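Local coordinates for protein nigerythrin (Desulfovibrio vulgaris subsp. vulgaris, PDB 1YUZ) that shows NADH peroxidase activity in vitro and carries a hemerythrin-like diiron centre and a rubredoxin-like iron centre in each subunit of a homodimer, at residues Ala35-Ala38 with Gly39-Ala43; Gly42-Ala45 with Lys46-Phe50; Ala71-Leu74 with Ile75-Gly78; Gly114-Tyr117 with Glu118-Met122. One frame throughout, in Å; residues are numbered along the deposited sequence.

Contact 1 (Ala35-Ala38 with Gly39-Ala43); sequences AAIA and GETGA. With FE (Fe (III) ion), chain F.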
loop_
_atom_site.group_PDB
_atom_site.type_symbol
_atom_site.label_atom_id
_atom_site.label_comp_id
_atom_site.label_asym_id
_atom_site.label_seq_id
_atom_site.Cartn_x
_atom_site.Cartn_y
_atom_site.Cartn_z
ATOM N N ALA B 35 -5.842 -12.172 -20.347
ATOM C CA ALA B 35 -6.556 -11.679 -19.176
ATOM C C ALA B 35 -5.790 -10.517 -18.562
ATOM O O ALA B 35 -6.381 -9.527 -18.131
ATOM C CB ALA B 35 -6.730 -12.795 -18.156
ATOM N N ALA B 36 -4.468 -10.639 -18.522
ATOM C CA ALA B 36 -3.637 -9.580 -17.968
ATOM C C ALA B 36 -3.774 -8.330 -18.829
ATOM O O ALA B 36 -3.920 -7.226 -18.311
ATOM C CB ALA B 36 -2.184 -10.025 -17.914
ATOM N N ILE B 37 -3.732 -8.501 -20.145
ATOM C CA ILE B 37 -3.861 -7.362 -21.041
ATOM C C ILE B 37 -5.202 -6.681 -20.796
ATOM O O ILE B 37 -5.279 -5.456 -20.733
ATOM C CB ILE B 37 -3.753 -7.793 -22.519
ATOM C CG1 ILE B 37 -2.307 -8.191 -22.822
ATOM C CG2 ILE B 37 -4.196 -6.660 -23.437
ATOM C CD1 ILE B 37 -2.122 -8.862 -24.155
ATOM N N ALA B 38 -6.255 -7.478 -20.642
ATOM C CA ALA B 38 -7.583 -6.923 -20.396
ATOM C C ALA B 38 -7.572 -6.119 -19.100
ATOM O O ALA B 38 -8.066 -4.992 -19.052
ATOM C CB ALA B 38 -8.615 -8.044 -20.311
ATOM N N GLY B 39 -6.996 -6.705 -18.057
ATOM C CA GLY B 39 -6.927 -6.029 -16.775
ATOM C C GLY B 39 -6.117 -4.748 -16.831
ATOM O O GLY B 39 -6.511 -3.732 -16.258
ATOM N N GLU B 40 -4.985 -4.787 -17.523
ATOM C CA GLU B 40 -4.133 -3.611 -17.634
ATOM C C GLU B 40 -4.776 -2.530 -18.484
ATOM O O GLU B 40 -4.536 -1.344 -18.273
ATOM C CB GLU B 40 -2.772 -4.004 -18.206
ATOM C CG GLU B 40 -2.014 -4.991 -17.317
ATOM C CD GLU B 40 -1.579 -4.388 -15.985
ATOM O OE1 GLU B 40 -2.335 -3.580 -15.397
ATOM O OE2 GLU B 40 -0.476 -4.732 -15.520
ATOM N N THR B 41 -5.596 -2.940 -19.445
ATOM C CA THR B 41 -6.283 -1.982 -20.293
ATOM C C THR B 41 -7.267 -1.231 -19.401
ATOM O O THR B 41 -7.445 -0.024 -19.533
ATOM C CB THR B 41 -7.007 -2.703 -21.444
ATOM O OG1 THR B 41 -6.038 -3.412 -22.231
ATOM C CG2 THR B 41 -7.726 -1.708 -22.340
ATOM N N GLY B 42 -7.887 -1.953 -18.474
ATOM C CA GLY B 42 -8.811 -1.320 -17.551
ATOM C C GLY B 42 -8.052 -0.409 -16.598
ATOM O O GLY B 42 -8.496 0.696 -16.295
ATOM N N ALA B 43 -6.898 -0.871 -16.122
ATOM C CA ALA B 43 -6.080 -0.080 -15.208
ATOM C C ALA B 43 -5.639 1.218 -15.873
ATOM O O ALA B 43 -5.650 2.281 -15.254
ATOM C CB ALA B 43 -4.861 -0.880 -14.767
HETATM FE FE FE F . -1.091 -3.363 -13.736
HETATM O O HOH W 1 -1.419 -2.081 -12.287
#

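Contact 2 (Gly42-Ala45 with Lys46-Phe50); sequences GAHA and KYTAF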
loop_
_atom_site.group_PDB
_atom_site.type_symbol
_atom_site.label_atom_id
_atom_site.label_comp_id
_atom_site.label_asym_id
_atom_site.label_seq_id
_atom_site.Cartn_x
_atom_site.Cartn_y
_atom_site.Cartn_z
ATOM N N GLY B 42 -7.887 -1.953 -18.474
ATOM C CA GLY B 42 -8.811 -1.320 -17.551
ATOM C C GLY B 42 -8.052 -0.409 -16.598
ATOM O O GLY B 42 -8.496 0.696 -16.295
ATOM N N ALA B 43 -6.898 -0.871 -16.122
ATOM C CA ALA B 43 -6.080 -0.080 -15.208
ATOM C C ALA B 43 -5.639 1.218 -15.873
ATOM O O ALA B 43 -5.650 2.281 -15.254
ATOM C CB ALA B 43 -4.861 -0.880 -14.767
ATOM N N HIS B 44 -5.244 1.130 -17.138
ATOM C CA HIS B 44 -4.807 2.315 -17.857
ATOM C C HIS B 44 -5.940 3.324 -17.943
ATOM O O HIS B 44 -5.740 4.517 -17.713
ATOM C CB HIS B 44 -4.334 1.950 -19.263
ATOM C CG HIS B 44 -3.790 3.115 -20.025
ATOM N ND1 HIS B 44 -4.592 4.011 -20.697
ATOM C CD2 HIS B 44 -2.520 3.560 -20.175
ATOM C CE1 HIS B 44 -3.838 4.958 -21.230
ATOM N NE2 HIS B 44 -2.578 4.706 -20.928
ATOM N N ALA B 45 -7.131 2.844 -18.277
ATOM C CA ALA B 45 -8.287 3.723 -18.382
ATOM C C ALA B 45 -8.602 4.340 -17.023
ATOM O O ALA B 45 -8.936 5.519 -16.925
ATOM C CB ALA B 45 -9.489 2.945 -18.902
ATOM N N LYS B 46 -8.485 3.544 -15.970
ATOM C CA LYS B 46 -8.765 4.041 -14.633
ATOM C C LYS B 46 -7.780 5.126 -14.205
ATOM O O LYS B 46 -8.181 6.189 -13.735
ATOM C CB LYS B 46 -8.735 2.893 -13.622
ATOM C CG LYS B 46 -9.244 3.308 -12.257
ATOM C CD LYS B 46 -9.382 2.139 -11.303
ATOM C CE LYS B 46 -8.037 1.660 -10.800
ATOM N NZ LYS B 46 -8.214 0.662 -9.704
ATOM N N TYR B 47 -6.490 4.861 -14.373
ATOM C CA TYR B 47 -5.468 5.820 -13.984
ATOM C C TYR B 47 -5.526 7.088 -14.811
ATOM O O TYR B 47 -5.222 8.175 -14.317
ATOM C CB TYR B 47 -4.096 5.169 -14.090
ATOM C CG TYR B 47 -3.915 4.043 -13.100
ATOM C CD1 TYR B 47 -2.868 3.136 -13.234
ATOM C CD2 TYR B 47 -4.793 3.887 -12.021
ATOM C CE1 TYR B 47 -2.698 2.101 -12.320
ATOM C CE2 TYR B 47 -4.631 2.855 -11.102
ATOM C CZ TYR B 47 -3.582 1.969 -11.259
ATOM O OH TYR B 47 -3.412 0.946 -10.358
ATOM N N THR B 48 -5.917 6.950 -16.070
ATOM C CA THR B 48 -6.038 8.103 -16.945
ATOM C C THR B 48 -7.183 8.979 -16.431
ATOM O O THR B 48 -7.067 10.205 -16.381
ATOM C CB THR B 48 -6.304 7.652 -18.389
ATOM O OG1 THR B 48 -5.160 6.934 -18.865
ATOM C CG2 THR B 48 -6.560 8.850 -19.298
ATOM N N ALA B 49 -8.283 8.348 -16.029
ATOM C CA ALA B 49 -9.413 9.100 -15.495
ATOM C C ALA B 49 -9.014 9.718 -14.149
ATOM O O ALA B 49 -9.350 10.867 -13.859
ATOM C CB ALA B 49 -10.619 8.187 -15.323
ATOM N N PHE B 50 -8.298 8.955 -13.329
ATOM C CA PHE B 50 -7.856 9.455 -12.029
ATOM C C PHE B 50 -6.936 10.668 -12.191
ATOM O O PHE B 50 -6.999 11.615 -11.407
ATOM C CB PHE B 50 -7.112 8.362 -11.258
ATOM C CG PHE B 50 -8.002 7.286 -10.686
ATOM C CD1 PHE B 50 -7.440 6.230 -9.979
ATOM C CD2 PHE B 50 -9.388 7.331 -10.827
ATOM C CE1 PHE B 50 -8.237 5.236 -9.416
ATOM C CE2 PHE B 50 -10.193 6.336 -10.263
ATOM C CZ PHE B 50 -9.614 5.290 -9.559
#

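Contact 3 (Ala71-Leu74 with Ile75-Gly78); sequences AAEL and IHIG. With FE (Fe (III) ion), chain F; FE2 (Fe (II) ion), chain G.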
loop_
_atom_site.group_PDB
_atom_site.type_symbol
_atom_site.label_atom_id
_atom_site.label_comp_id
_atom_site.label_asym_id
_atom_site.label_seq_id
_atom_site.Cartn_x
_atom_site.Cartn_y
_atom_site.Cartn_z
ATOM N N ALA B 71 1.073 5.037 -17.930
ATOM C CA ALA B 71 2.081 4.752 -18.941
ATOM C C ALA B 71 2.775 3.429 -18.628
ATOM O O ALA B 71 3.106 2.662 -19.535
ATOM C CB ALA B 71 3.090 5.888 -19.003
ATOM N N ALA B 72 2.985 3.158 -17.344
ATOM C CA ALA B 72 3.614 1.910 -16.928
ATOM C C ALA B 72 2.738 0.727 -17.325
ATOM O O ALA B 72 3.237 -0.290 -17.799
ATOM C CB ALA B 72 3.837 1.910 -15.421
ATOM N N GLU B 73 1.429 0.861 -17.140
ATOM C CA GLU B 73 0.533 -0.227 -17.493
ATOM C C GLU B 73 0.555 -0.461 -19.004
ATOM O O GLU B 73 0.403 -1.593 -19.466
ATOM C CB GLU B 73 -0.896 0.063 -17.024
ATOM C CG GLU B 73 -1.049 0.430 -15.545
ATOM C CD GLU B 73 -0.335 -0.512 -14.587
ATOM O OE1 GLU B 73 -0.212 -1.723 -14.881
ATOM O OE2 GLU B 73 0.085 -0.039 -13.511
ATOM N N LEU B 74 0.755 0.606 -19.772
ATOM C CA LEU B 74 0.806 0.485 -21.224
ATOM C C LEU B 74 2.050 -0.310 -21.624
ATOM O O LEU B 74 2.037 -1.044 -22.611
ATOM C CB LEU B 74 0.822 1.871 -21.872
ATOM C CG LEU B 74 0.615 1.889 -23.388
ATOM C CD1 LEU B 74 -0.693 1.182 -23.740
ATOM C CD2 LEU B 74 0.600 3.326 -23.878
ATOM N N ILE B 75 3.123 -0.158 -20.853
ATOM C CA ILE B 75 4.356 -0.892 -21.102
ATOM C C ILE B 75 4.070 -2.368 -20.826
ATOM O O ILE B 75 4.507 -3.238 -21.573
ATOM C CB ILE B 75 5.505 -0.385 -20.190
ATOM C CG1 ILE B 75 5.949 1.001 -20.663
ATOM C CG2 ILE B 75 6.678 -1.370 -20.208
ATOM C CD1 ILE B 75 6.978 1.656 -19.778
ATOM N N HIS B 76 3.325 -2.648 -19.760
ATOM C CA HIS B 76 2.973 -4.024 -19.422
ATOM C C HIS B 76 2.162 -4.636 -20.559
ATOM O O HIS B 76 2.415 -5.765 -20.976
ATOM C CB HIS B 76 2.169 -4.059 -18.123
ATOM C CG HIS B 76 2.956 -3.636 -16.923
ATOM N ND1 HIS B 76 2.373 -3.367 -15.705
ATOM C CD2 HIS B 76 4.283 -3.427 -16.759
ATOM C CE1 HIS B 76 3.307 -3.007 -14.842
ATOM N NE2 HIS B 76 4.475 -3.035 -15.457
ATOM N N ILE B 77 1.185 -3.890 -21.056
ATOM C CA ILE B 77 0.364 -4.376 -22.156
ATOM C C ILE B 77 1.246 -4.703 -23.356
ATOM O O ILE B 77 1.070 -5.738 -24.000
ATOM C CB ILE B 77 -0.688 -3.330 -22.561
ATOM C CG1 ILE B 77 -1.732 -3.205 -21.448
ATOM C CG2 ILE B 77 -1.336 -3.722 -23.885
ATOM C CD1 ILE B 77 -2.666 -2.038 -21.611
ATOM N N GLY B 78 2.198 -3.822 -23.649
ATOM C CA GLY B 78 3.093 -4.049 -24.772
ATOM C C GLY B 78 3.879 -5.338 -24.626
ATOM O O GLY B 78 4.013 -6.099 -25.583
HETATM FE FE FE F . -1.091 -3.363 -13.736
HETATM FE FE FE2 G . 0.489 -0.981 -11.773
HETATM O O HOH W 1 -1.419 -2.081 -12.287
#

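Contact 4 (Gly114-Tyr117 with Glu118-Met122); sequences GEIY and ETSDM. With FE2 (Fe (II) ion), chain G; FE (Fe (III) ion), chain F.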
loop_
_atom_site.group_PDB
_atom_site.type_symbol
_atom_site.label_atom_id
_atom_site.label_comp_id
_atom_site.label_asym_id
_atom_site.label_seq_id
_atom_site.Cartn_x
_atom_site.Cartn_y
_atom_site.Cartn_z
ATOM N N GLY B 114 -5.784 -2.051 -6.246
ATOM C CA GLY B 114 -5.663 -2.759 -7.505
ATOM C C GLY B 114 -4.239 -3.250 -7.699
ATOM O O GLY B 114 -4.015 -4.386 -8.124
ATOM N N GLU B 115 -3.271 -2.392 -7.387
ATOM C CA GLU B 115 -1.862 -2.740 -7.521
ATOM C C GLU B 115 -1.523 -3.914 -6.613
ATOM O O GLU B 115 -0.807 -4.831 -7.018
ATOM C CB GLU B 115 -0.982 -1.543 -7.161
ATOM C CG GLU B 115 -1.120 -0.351 -8.097
ATOM C CD GLU B 115 -0.607 -0.630 -9.502
ATOM O OE1 GLU B 115 0.110 -1.631 -9.701
ATOM O OE2 GLU B 115 -0.905 0.169 -10.413
ATOM N N ILE B 116 -2.026 -3.881 -5.382
ATOM C CA ILE B 116 -1.769 -4.964 -4.445
ATOM C C ILE B 116 -2.361 -6.270 -4.973
ATOM O O ILE B 116 -1.726 -7.320 -4.892
ATOM C CB ILE B 116 -2.346 -4.617 -3.059
ATOM C CG1 ILE B 116 -1.510 -3.498 -2.429
ATOM C CG2 ILE B 116 -2.354 -5.843 -2.164
ATOM C CD1 ILE B 116 -2.124 -2.905 -1.172
ATOM N N TYR B 117 -3.566 -6.205 -5.529
ATOM C CA TYR B 117 -4.186 -7.399 -6.084
ATOM C C TYR B 117 -3.316 -7.952 -7.208
ATOM O O TYR B 117 -3.079 -9.156 -7.289
ATOM C CB TYR B 117 -5.588 -7.083 -6.622
ATOM C CG TYR B 117 -6.092 -8.121 -7.600
ATOM C CD1 TYR B 117 -6.080 -7.879 -8.972
ATOM C CD2 TYR B 117 -6.502 -9.381 -7.156
ATOM C CE1 TYR B 117 -6.455 -8.863 -9.881
ATOM C CE2 TYR B 117 -6.877 -10.372 -8.057
ATOM C CZ TYR B 117 -6.848 -10.108 -9.418
ATOM O OH TYR B 117 -7.188 -11.095 -10.320
ATOM N N GLU B 118 -2.827 -7.072 -8.072
ATOM C CA GLU B 118 -2.002 -7.523 -9.183
ATOM C C GLU B 118 -0.655 -8.098 -8.761
ATOM O O GLU B 118 -0.216 -9.116 -9.299
ATOM C CB GLU B 118 -1.798 -6.381 -10.186
ATOM C CG GLU B 118 -3.108 -5.876 -10.779
ATOM C CD GLU B 118 -2.920 -4.818 -11.852
ATOM O OE1 GLU B 118 -1.943 -4.905 -12.623
ATOM O OE2 GLU B 118 -3.757 -3.896 -11.928
ATOM N N THR B 119 -0.011 -7.474 -7.782
ATOM C CA THR B 119 1.299 -7.931 -7.348
ATOM C C THR B 119 1.299 -9.147 -6.429
ATOM O O THR B 119 2.265 -9.907 -6.420
ATOM C CB THR B 119 2.078 -6.786 -6.646
ATOM O OG1 THR B 119 3.482 -7.043 -6.732
ATOM C CG2 THR B 119 1.699 -6.688 -5.173
ATOM N N SER B 120 0.221 -9.346 -5.675
ATOM C CA SER B 120 0.166 -10.451 -4.721
ATOM C C SER B 120 -0.816 -11.557 -5.060
ATOM O O SER B 120 -0.834 -12.595 -4.399
ATOM C CB SER B 120 -0.193 -9.914 -3.335
ATOM O OG SER B 120 -1.545 -9.482 -3.304
ATOM N N ASP B 121 -1.635 -11.339 -6.078
ATOM C CA ASP B 121 -2.636 -12.322 -6.449
ATOM C C ASP B 121 -2.571 -12.685 -7.926
ATOM O O ASP B 121 -2.116 -13.770 -8.281
ATOM C CB ASP B 121 -4.027 -11.775 -6.101
ATOM C CG ASP B 121 -5.125 -12.802 -6.267
ATOM O OD1 ASP B 121 -5.012 -13.660 -7.165
ATOM O OD2 ASP B 121 -6.115 -12.733 -5.509
ATOM N N MET B 122 -2.990 -11.764 -8.786
ATOM C CA MET B 122 -3.020 -12.041 -10.215
ATOM C C MET B 122 -1.702 -12.427 -10.862
ATOM O O MET B 122 -1.581 -13.521 -11.412
ATOM C CB MET B 122 -3.615 -10.863 -10.981
ATOM C CG MET B 122 -3.883 -11.203 -12.434
ATOM S SD MET B 122 -4.366 -9.798 -13.416
ATOM C CE MET B 122 -2.767 -9.076 -13.752
HETATM FE FE FE2 G . 0.489 -0.981 -11.773
HETATM FE FE FE F . -1.091 -3.363 -13.736
HETATM O O HOH W 2 -6.200 -4.664 -10.524
HETATM O O HOH W 1 -1.419 -2.081 -12.287
#

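Contact 1 (Ala35-Ala38 with Gly39-Ala43)
Ile37 O is gripped twice by Thr41, one turn further along the same helix. The hydroxyl Thr41 OG1 donates to Ile37 O at 2.6 Å, and the backbone Thr41 N reaches the same Ile37 O at 2.8 Å. The two donors arrive from opposite faces of the carbonyl plane, the hydroxyl standing 39° out of it. This double grip depends on the threonine torsion: OG1 lies anti to its own carbonyl carbon (chi1 -60°), which turns it back along the helix toward the preceding turn. Beside the bond, the Ile37 branch methyl CG2 passes the hydroxyl obliquely, with CG2 3.9 Å from Thr41 OG1.

Glu40 leaves the helix on another side. Its CG rests 3.1 Å from Ala36 O, the carbonyl that also accepts Glu40 N, in a nearly straight bond of 2.8 Å. A bend at chi2 (-67°) then carries the carboxylate away from the backbone to chelate the ferric ion, with Glu40 OE1 at 2.1 Å from the iron and Glu40 OE2 at 2.3 Å. Tyr123 and His76 hydrogen-bond to OE2, so Glu40 OE2 is held by two hydrogen bonds as well as by the metal. Glu73, Glu118 and Glu149 complete the protein ligands of this iron. An iron-binding glutamate on the first long helix is a characteristic feature of the ferritin-like four-helix diiron bundle.

Contact 2 (Gly42-Ala45 with Lys46-Phe50)
Tyr47 extends from helix 29-56 across the carbonyl of Ala43, one turn earlier. Its CB sits 3.5 Å from Ala43 O, and CG comes to 3.3 Å from that same Ala43 O, which lies over one face of the ring toward its rim. With CG anti to the tyrosine's own carbonyl carbon (chi1 -66°), the ring slants back along the helix, so that CE1 ends 4.4 Å from Ala43 CB. The backbone joins the same pair, Tyr47 N donating to Ala43 O at 2.9 Å with an almost linear N-H...O angle of 171°. At the tip, OH passes beyond the helix to hydrogen-bond Glu115, while Tyr156 meets the ring edge-to-face.

On another side of the helix, Thr48 OG1 donates to His44 O at 2.7 Å, and Thr48 N reaches this carbonyl from the opposite face of its plane. The imidazole of His44 lies obliquely beside the hydroxyl, with CE1 3.4 Å from Thr48 OG1. Further round, Lys46 CG packs over one face of the Phe50 ring before the lysine chain runs on to Ser110. Tyr47 thus gives helix 29-56 a second-shell link to the iron site: its ring is braced on its own helix, and its hydroxyl probably positions the Glu115 carboxylate.

Contact 3 (Ala71-Leu74 with Ile75-Gly78)
The carboxylate of Glu73 and the imidazole of His76 meet obliquely, their planes 78° apart. Both side chains have CG anti to their carbonyl carbon (chi1 -53° for the glutamate, -66° for the histidine). Glu73 bends again at chi2, and the two groups converge on the same side of helix 60-87. Where they meet, His76 ND1 gives a weak, bent hydrogen bond to Glu73 OE1, 3.2 Å long, with OE1 placed obliquely to the ring. ND1 has another carboxylate partner outside this helix, so its hydrogen is probably shared. Ala72 O lies over one face of the imidazole, 3.5 Å from His76 CG, and accepts the backbone His76 N as well.

Glu73 is one of two bridging glutamates, with Glu149, in the ferritin-like diiron bundle: Glu73 OE1 binds the ferric ion at 2.2 Å, and Glu73 OE2 binds the ferrous ion at 2.0 Å. A water joins the same two metals, and in this partially reduced state His152 is among the ligands of the ferrous ion.

Ile77 turns toward the preceding turn on another side, its CG1 3.3 Å from Glu73 O. Ile75 stands over the carbonyls of Ala71 and Ala72, with CB 3.3 Å from Ala72 O, and packs beyond the helix against Leu173 of strand 171-173.

Contact 4 (Gly114-Tyr117 with Glu118-Met122)
Helix 104-132 changes pitch between Gly114-Tyr117 and Glu118-Met122, its regular turns giving way to a wider pi-type turn. Glu118 N and Thr119 N keep the alpha-helical spacing, but Tyr117 O accepts both Asp121 N at 2.9 Å and Met122 N at 3.0 Å, from opposite faces of its plane. Ile116 O is likewise gripped twice by Ser120, through N and through OG at 2.7 Å. The serine hydroxyl sits between its backbone N and carbonyl carbon (chi1 70°), from where it can fold back onto that oxygen.

The Tyr117 ring lies beside the widened turn, with Met122 N over one face, toward the rim. Asp121 CG comes 3.5 Å from Tyr117 CE2, with carboxylate and ring planes 53° apart. Met122 CB touches CE1 of the same ring, and its sulfur makes an oblique Met-aromatic contact. Thr24 hydrogen-bonds both the tyrosine hydroxyl and Asp121.

Glu115 bends at chi2 and chelates the ferrous ion through both oxygens. Glu118 runs out extended beyond CG and binds the ferric ion through OE1 at 2.1 Å, while a water links Glu118 OE2 to Gly114 O. The two glutamates, three residues apart, thus serve different irons. Glu115 OE1 and Glu118 OE1 stay 4.8 Å apart, and the two iron cations that these carboxylates bind probably offset the repulsion between them.

The four contacts illustrate how a diiron site is assembled from short helical turns. Contacts 1 and 2 follow one another on helix 29-56, sharing Gly42 and Ala43, with centres 10 Å apart; contact 3 comes next on helix 60-87 and contact 4 on helix 104-132. All belong to the ferritin-like bundle, whose remaining long helix, 136-161, supplies Glu149 and His152. Contacts 1 and 3 have centres 10 Å apart, and contacts 2 and 4 16 Å. Contacts 1, 3 and 4 meet at the ferric ion and share one water, and contacts 3 and 4 also share the ferrous ion. Contact 2 adds no iron ligand and supports the site from its second shell.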